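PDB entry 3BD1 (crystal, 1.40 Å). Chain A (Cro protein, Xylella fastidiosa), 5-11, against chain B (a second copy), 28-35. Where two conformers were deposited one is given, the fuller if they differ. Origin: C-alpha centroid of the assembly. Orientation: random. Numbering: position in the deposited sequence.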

# COMPACT_ATOMS: atom_id res chain seq x y z
N ASP A 5 -1.01 -6.47 23.62
CA ASP A 5 0.42 -6.35 23.45
C ASP A 5 0.83 -6.40 21.97
O ASP A 5 1.71 -5.65 21.50
CB ASP A 5 1.16 -7.49 24.15
CG ASP A 5 1.07 -7.49 25.67
OD1 ASP A 5 0.80 -6.42 26.25
OD2 ASP A 5 1.30 -8.60 26.25
N ILE A 6 0.18 -7.33 21.26
CA ILE A 6 0.49 -7.45 19.85
C ILE A 6 -0.09 -6.32 18.99
O ILE A 6 0.50 -5.98 17.94
CB ILE A 6 0.24 -8.84 19.27
CG1 ILE A 6 -1.23 -9.22 19.28
CG2 ILE A 6 1.10 -9.90 20.03
CD1 ILE A 6 -1.52 -10.46 18.41
N ALA A 7 -1.24 -5.75 19.40
CA ALA A 7 -1.76 -4.55 18.77
C ALA A 7 -0.76 -3.41 18.88
O ALA A 7 -0.52 -2.66 17.93
CB ALA A 7 -3.12 -4.16 19.28
N ILE A 8 -0.18 -3.28 20.07
CA ILE A 8 0.86 -2.27 20.29
C ILE A 8 2.09 -2.55 19.41
O ILE A 8 2.63 -1.62 18.78
CB ILE A 8 1.23 -2.19 21.79
CG1 ILE A 8 0.04 -1.64 22.59
CG2 ILE A 8 2.51 -1.37 22.02
CD1 ILE A 8 0.15 -1.87 24.11
N ASN A 9 2.56 -3.80 19.36
CA ASN A 9 3.71 -4.09 18.50
C ASN A 9 3.38 -3.76 17.04
O ASN A 9 4.24 -3.26 16.30
CB ASN A 9 4.05 -5.58 18.50
CG ASN A 9 4.64 -6.08 19.79
OD1 ASN A 9 5.23 -5.34 20.56
ND2 ASN A 9 4.49 -7.41 20.00
N LYS A 10 2.16 -4.06 16.61
CA LYS A 10 1.76 -3.85 15.21
C LYS A 10 1.86 -2.39 14.84
O LYS A 10 2.39 -2.06 13.77
CB LYS A 10 0.35 -4.36 14.98
CG LYS A 10 -0.10 -4.26 13.55
CD LYS A 10 0.70 -5.10 12.56
CE LYS A 10 0.06 -5.15 11.18
NZ LYS A 10 0.05 -3.85 10.45
N LEU A 11 1.34 -1.52 15.69
CA LEU A 11 1.39 -0.08 15.46
C LEU A 11 2.76 0.54 15.74
O LEU A 11 3.15 1.56 15.15
CB LEU A 11 0.30 0.66 16.24
CG LEU A 11 -1.07 0.72 15.55
CD1 LEU A 11 -1.06 1.73 14.41
CD2 LEU A 11 -1.61 -0.63 15.10
N ILE B 28 2.00 -11.93 6.74
CA ILE B 28 2.90 -10.78 6.91
C ILE B 28 2.37 -9.94 8.08
O ILE B 28 3.13 -9.57 8.96
CB ILE B 28 3.04 -9.93 5.62
CG1 ILE B 28 3.40 -10.74 4.37
CG2 ILE B 28 3.94 -8.71 5.92
CD1 ILE B 28 4.67 -11.42 4.44
N SER B 29 1.07 -9.67 8.08
CA SER B 29 0.50 -8.83 9.12
C SER B 29 0.70 -9.45 10.50
O SER B 29 0.97 -8.75 11.48
CB SER B 29 -0.97 -8.53 8.80
OG SER B 29 -1.08 -7.97 7.49
N ASN B 30 0.53 -10.77 10.57
CA ASN B 30 0.75 -11.49 11.82
C ASN B 30 2.20 -11.38 12.29
O ASN B 30 2.46 -11.20 13.47
CB ASN B 30 0.37 -12.97 11.70
CG ASN B 30 -1.13 -13.19 11.76
OD1 ASN B 30 -1.90 -12.38 12.32
ND2 ASN B 30 -1.53 -14.30 11.15
N TRP B 31 3.16 -11.51 11.38
CA TRP B 31 4.55 -11.38 11.73
C TRP B 31 4.83 -10.00 12.33
O TRP B 31 5.56 -9.87 13.31
CB TRP B 31 5.49 -11.64 10.56
CG TRP B 31 5.28 -12.93 9.88
CD1 TRP B 31 4.61 -14.02 10.33
CD2 TRP B 31 5.75 -13.27 8.57
NE1 TRP B 31 4.62 -15.01 9.39
CE2 TRP B 31 5.31 -14.57 8.30
CE3 TRP B 31 6.48 -12.58 7.60
CZ2 TRP B 31 5.58 -15.20 7.09
CZ3 TRP B 31 6.75 -13.23 6.40
CH2 TRP B 31 6.31 -14.52 6.16
N ARG B 32 4.27 -8.97 11.72
CA ARG B 32 4.44 -7.61 12.23
C ARG B 32 3.89 -7.47 13.65
O ARG B 32 4.51 -6.80 14.49
CB ARG B 32 3.79 -6.60 11.30
CG ARG B 32 4.33 -6.66 9.89
CD ARG B 32 3.63 -5.59 9.02
NE ARG B 32 4.40 -4.37 8.95
CZ ARG B 32 4.11 -3.34 8.15
NH1 ARG B 32 2.99 -3.33 7.45
NH2 ARG B 32 4.93 -2.32 8.07
N ALA B 33 2.74 -8.07 13.91
CA ALA B 33 2.12 -8.01 15.23
C ALA B 33 2.94 -8.77 16.27
O ALA B 33 3.04 -8.35 17.41
CB ALA B 33 0.67 -8.47 15.17
N ARG B 34 3.53 -9.90 15.87
CA ARG B 34 4.39 -10.66 16.77
C ARG B 34 5.72 -9.97 16.99
O ARG B 34 6.41 -10.20 18.00
CB ARG B 34 4.66 -12.06 16.24
CG ARG B 34 5.86 -12.74 16.92
CD ARG B 34 5.64 -12.98 18.40
NE ARG B 34 6.69 -13.72 19.10
CZ ARG B 34 7.79 -13.19 19.63
NH1 ARG B 34 8.04 -11.88 19.57
NH2 ARG B 34 8.65 -14.00 20.25
N GLY B 35 6.13 -9.14 16.04
CA GLY B 35 7.43 -8.48 16.17
C GLY B 35 8.55 -9.23 15.51
O GLY B 35 9.68 -8.78 15.60

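Two helices from two copies of the Cro protein meet here almost at right angles, their axes 7.4 Å apart at closest approach and their directions 104° apart. The contact buries 327 Å² in all, counting both sides. A small side chain fits so close a crossing, and Ala B33, with 80 Å² covered, fills that role. Ala B33 CA lies 4.2 Å from Lys A10 CA, the nearest pair of CA atoms. The CB of Ala B33 sits 4.1 Å from the CB of Ile A6 and equally far from the CB of Lys A10, so a single methyl packs against two residues one helical turn apart.

Lys A10 loses the most surface to its partner, 85 Å², and its methylene chain makes the close contacts. With chi angles t, p, t, p, the chain runs along the other helix: Lys A10 CD lies 3.7 Å from Arg B32 CB, and Lys A10 CE is 3.7 Å from the carbonyl O of Ser B29. The long aliphatic stem lets one residue reach both Arg B32 and Ser B29. The charged end gains nothing comparable, for Lys A10 NZ lies 4.2 Å from Arg B32 NH1, a pairing of like charges; NH1 and NH2 of Arg B32 find hydrogen bonds elsewhere in the structure.

The one hydrogen bond between the stretches comes from Asn A9, whose ND2 donates to the carbonyl O of Ala B33 at 3.1 Å with an angle of 154°. The acceptor lies in the last turn of the helix, just before Gly B35, which leaves helical geometry with positive phi. The amide of asparagine suits this place, supplying a donor to the backbone oxygen while Ile A6 CB packs 3.4 Å from the same atom, Ala B33 O.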